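Local atomic coordinates of uncharacterized protein (Escherichia coli UMEA 3162-1, PDB entry 4X5M), a protein that mediates sugar transport across the membrane down a concentration gradient as a homodimer, probably by rocking movements that open a cargo-binding cavity first on one side and then on the other. Residues R30-I35 with L81-K86. Numbering follows the deposited sequence.
Sequences RNTEGI and LINRRK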
ATOM      1  N   ARG A  30      -6.825   6.919  18.260  1.00 35.02           N
ATOM      2  CA  ARG A  30      -7.882   5.906  18.299  1.00 32.39           C
ATOM      3  C   ARG A  30      -9.123   6.343  17.518  1.00 38.49           C
ATOM      4  O   ARG A  30     -10.230   5.873  17.780  1.00 38.91           O
ATOM      5  CB  ARG A  30      -8.262   5.570  19.744  1.00 39.76           C
ATOM      6  CG  ARG A  30      -7.163   4.883  20.541  1.00 38.26           C
ATOM      7  CD  ARG A  30      -7.635   4.548  21.946  1.00 51.38           C
ATOM      8  NE  ARG A  30      -6.681   3.701  22.655  1.00 60.42           N
ATOM      9  CZ  ARG A  30      -5.725   4.159  23.459  1.00 63.53           C
ATOM     10  NH1 ARG A  30      -5.593   5.463  23.660  1.00 71.83           N
ATOM     11  NH2 ARG A  30      -4.902   3.312  24.062  1.00 53.46           N
ATOM     12  N   ASN A  31      -8.928   7.244  16.561  1.00 36.35           N
ATOM     13  CA  ASN A  31     -10.012   7.695  15.697  1.00 38.54           C
ATOM     14  C   ASN A  31     -10.057   6.852  14.428  1.00 37.87           C
ATOM     15  O   ASN A  31      -9.188   6.969  13.565  1.00 37.76           O
ATOM     16  CB  ASN A  31      -9.844   9.179  15.351  1.00 37.85           C
ATOM     17  CG  ASN A  31     -11.094   9.789  14.740  1.00 47.14           C
ATOM     18  OD1 ASN A  31     -11.968   9.082  14.235  1.00 44.98           O
ATOM     19  ND2 ASN A  31     -11.183  11.113  14.780  1.00 57.61           N
ATOM     20  N   THR A  32     -11.074   6.000  14.323  1.00 33.94           N
ATOM     21  CA  THR A  32     -11.186   5.072  13.202  1.00 36.31           C
ATOM     22  C   THR A  32     -12.427   5.318  12.351  1.00 41.24           C
ATOM     23  O   THR A  32     -12.950   4.394  11.727  1.00 39.78           O
ATOM     24  CB  THR A  32     -11.211   3.607  13.688  1.00 36.51           C
ATOM     25  OG1 THR A  32     -12.289   3.429  14.616  1.00 37.07           O
ATOM     26  CG2 THR A  32      -9.899   3.244  14.362  1.00 34.53           C
ATOM     27  N   GLU A  33     -12.897   6.560  12.328  1.00 43.24           N
ATOM     28  CA  GLU A  33     -14.044   6.921  11.501  1.00 53.32           C
ATOM     29  C   GLU A  33     -13.705   6.813  10.016  1.00 44.32           C
ATOM     30  O   GLU A  33     -12.683   7.331   9.563  1.00 49.70           O
ATOM     31  CB  GLU A  33     -14.528   8.337  11.828  1.00 53.49           C
ATOM     32  CG  GLU A  33     -15.359   8.437  13.101  1.00 56.44           C
ATOM     33  N   GLY A  34     -14.565   6.132   9.264  1.00 45.81           N
ATOM     34  CA  GLY A  34     -14.375   5.988   7.832  1.00 53.63           C
ATOM     35  C   GLY A  34     -13.655   4.709   7.452  1.00 53.16           C
ATOM     36  O   GLY A  34     -13.792   4.218   6.330  1.00 48.55           O
ATOM     37  N   ILE A  35     -12.883   4.168   8.390  1.00 43.03           N
ATOM     38  CA  ILE A  35     -12.124   2.946   8.147  1.00 42.07           C
ATOM     39  C   ILE A  35     -13.043   1.747   7.940  1.00 31.09           C
ATOM     40  O   ILE A  35     -13.877   1.436   8.790  1.00 42.13           O
ATOM     41  CB  ILE A  35     -11.159   2.644   9.309  1.00 36.74           C
ATOM     42  CG1 ILE A  35     -10.121   3.760   9.439  1.00 39.07           C
ATOM     43  CG2 ILE A  35     -10.476   1.301   9.099  1.00 32.55           C
ATOM     44  CD1 ILE A  35      -9.110   3.532  10.541  1.00 36.70           C
ATOM     45  N   LEU A  81     -12.194  -2.392  15.286  1.00 31.37           N
ATOM     46  CA  LEU A  81     -13.136  -3.395  15.769  1.00 36.29           C
ATOM     47  C   LEU A  81     -13.594  -3.092  17.195  1.00 37.60           C
ATOM     48  O   LEU A  81     -14.740  -3.363  17.556  1.00 37.49           O
ATOM     49  CB  LEU A  81     -12.512  -4.789  15.696  1.00 28.56           C
ATOM     50  CG  LEU A  81     -12.299  -5.340  14.284  1.00 31.26           C
ATOM     51  CD1 LEU A  81     -11.494  -6.630  14.314  1.00 35.29           C
ATOM     52  CD2 LEU A  81     -13.638  -5.557  13.593  1.00 37.48           C
ATOM     53  N   ILE A  82     -12.698  -2.530  17.999  1.00 28.48           N
ATOM     54  CA  ILE A  82     -13.039  -2.130  19.360  1.00 34.91           C
ATOM     55  C   ILE A  82     -14.034  -0.971  19.347  1.00 41.71           C
ATOM     56  O   ILE A  82     -15.050  -1.007  20.044  1.00 41.20           O
ATOM     57  CB  ILE A  82     -11.788  -1.724  20.166  1.00 34.10           C
ATOM     58  CG1 ILE A  82     -10.894  -2.939  20.422  1.00 31.44           C
ATOM     59  CG2 ILE A  82     -12.187  -1.090  21.488  1.00 32.26           C
ATOM     60  CD1 ILE A  82      -9.629  -2.618  21.194  1.00 31.76           C
ATOM     61  N   ASN A  83     -13.740   0.052  18.549  1.00 33.24           N
ATOM     62  CA  ASN A  83     -14.625   1.205  18.420  1.00 42.89           C
ATOM     63  C   ASN A  83     -15.986   0.823  17.845  1.00 47.70           C
ATOM     64  O   ASN A  83     -17.016   1.357  18.259  1.00 52.45           O
ATOM     65  CB  ASN A  83     -13.985   2.284  17.543  1.00 37.37           C
ATOM     66  CG  ASN A  83     -12.746   2.891  18.171  1.00 37.78           C
ATOM     67  OD1 ASN A  83     -11.857   3.376  17.472  1.00 39.93           O
ATOM     68  ND2 ASN A  83     -12.678   2.862  19.496  1.00 36.32           N
ATOM     69  N   ARG A  84     -15.979  -0.099  16.887  1.00 39.21           N
ATOM     70  CA  ARG A  84     -17.208  -0.582  16.264  1.00 44.91           C
ATOM     71  C   ARG A  84     -18.144  -1.217  17.288  1.00 56.69           C
ATOM     72  O   ARG A  84     -19.362  -1.043  17.226  1.00 72.13           O
ATOM     73  CB  ARG A  84     -16.886  -1.594  15.160  1.00 53.71           C
ATOM     74  CG  ARG A  84     -18.090  -2.399  14.685  1.00 63.69           C
ATOM     75  CD  ARG A  84     -17.686  -3.798  14.242  1.00 65.81           C
ATOM     76  NE  ARG A  84     -17.323  -3.857  12.829  1.00 69.03           N
ATOM     77  CZ  ARG A  84     -18.142  -4.268  11.866  1.00 72.67           C
ATOM     78  NH1 ARG A  84     -19.373  -4.662  12.161  1.00 67.39           N
ATOM     79  NH2 ARG A  84     -17.729  -4.291  10.606  1.00 71.94           N
ATOM     80  N   ARG A  85     -17.565  -1.946  18.238  1.00 60.55           N
ATOM     81  CA  ARG A  85     -18.356  -2.708  19.197  1.00 62.86           C
ATOM     82  C   ARG A  85     -18.858  -1.852  20.361  1.00 75.22           C
ATOM     83  O   ARG A  85     -19.753  -2.268  21.099  1.00 86.09           O
ATOM     84  CB  ARG A  85     -17.546  -3.892  19.736  1.00 61.14           C
ATOM     85  CG  ARG A  85     -16.905  -3.656  21.096  1.00 67.70           C
ATOM     86  CD  ARG A  85     -16.724  -4.972  21.834  1.00 73.75           C
ATOM     87  NE  ARG A  85     -17.970  -5.734  21.882  1.00 68.78           N
ATOM     88  CZ  ARG A  85     -18.734  -5.862  22.963  1.00 79.68           C
ATOM     89  NH1 ARG A  85     -18.381  -5.290  24.108  1.00 75.96           N
ATOM     90  NH2 ARG A  85     -19.851  -6.574  22.901  1.00 72.88           N
ATOM     91  N   LYS A  86     -18.283  -0.661  20.522  1.00 71.86           N
ATOM     92  CA  LYS A  86     -18.706   0.257  21.577  1.00 74.30           C
ATOM     93  C   LYS A  86     -20.165   0.668  21.397  1.00 85.24           C
ATOM     94  O   LYS A  86     -20.875   0.924  22.370  1.00 89.94           O
ATOM     95  CB  LYS A  86     -17.821   1.507  21.609  1.00 67.52           C
ATOM     96  CG  LYS A  86     -16.381   1.269  22.041  1.00 68.65           C
ATOM     97  CD  LYS A  86     -15.979   2.252  23.137  1.00 71.08           C
ATOM     98  CE  LYS A  86     -14.560   2.767  22.948  1.00 65.28           C
ATOM     99  NZ  LYS A  86     -14.439   3.609  21.725  1.00 64.05           N
TER
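N83 meets T32 and the backbone of R30 where the loop after helix 20-29 passes residues 81-86 of helix 60-86, a compact example of one polar side chain lying between a helix and a loop. Its CG lies anti to its own carbonyl carbon (chi1 -66°), carrying the amide across to the loop. N83 OD1 comes within 3.0 Å of R30 O and 2.9 Å of T32 OG1. The oxygen and nitrogen of this amide are probably interchanged in the model; turned back, it might bond to both. Nearer the helix backbone, N83 CB packs against T32 OG1 at 3.6 Å; a chi1 of 57° sets this oxygen between the backbone N and carbonyl carbon, facing N83.

That close part is small, with only 108 Å² buried over both segments. Beyond it the contact is loose: the R30 side chain comes no nearer than 4.8 Å, from R30 CB to N83 OD1, then runs away from N83, while N31 and E33 direct their CB atoms away from the helix. The loop is shaped largely from within. N31 OD1 accepts from E33 N at 3.3 Å in an Asx turn, and a type II beta turn from T32 to I35 overlaps it, with G34 at positive phi.

The loop leads from helix 20-29 to helix 37-57. T32 also touches T26 on the former and I79 and T80 on helix 60-86, and I35 reaches V76, T80 and Y40, so the linker lies against all three helices at one end of the transmembrane bundle.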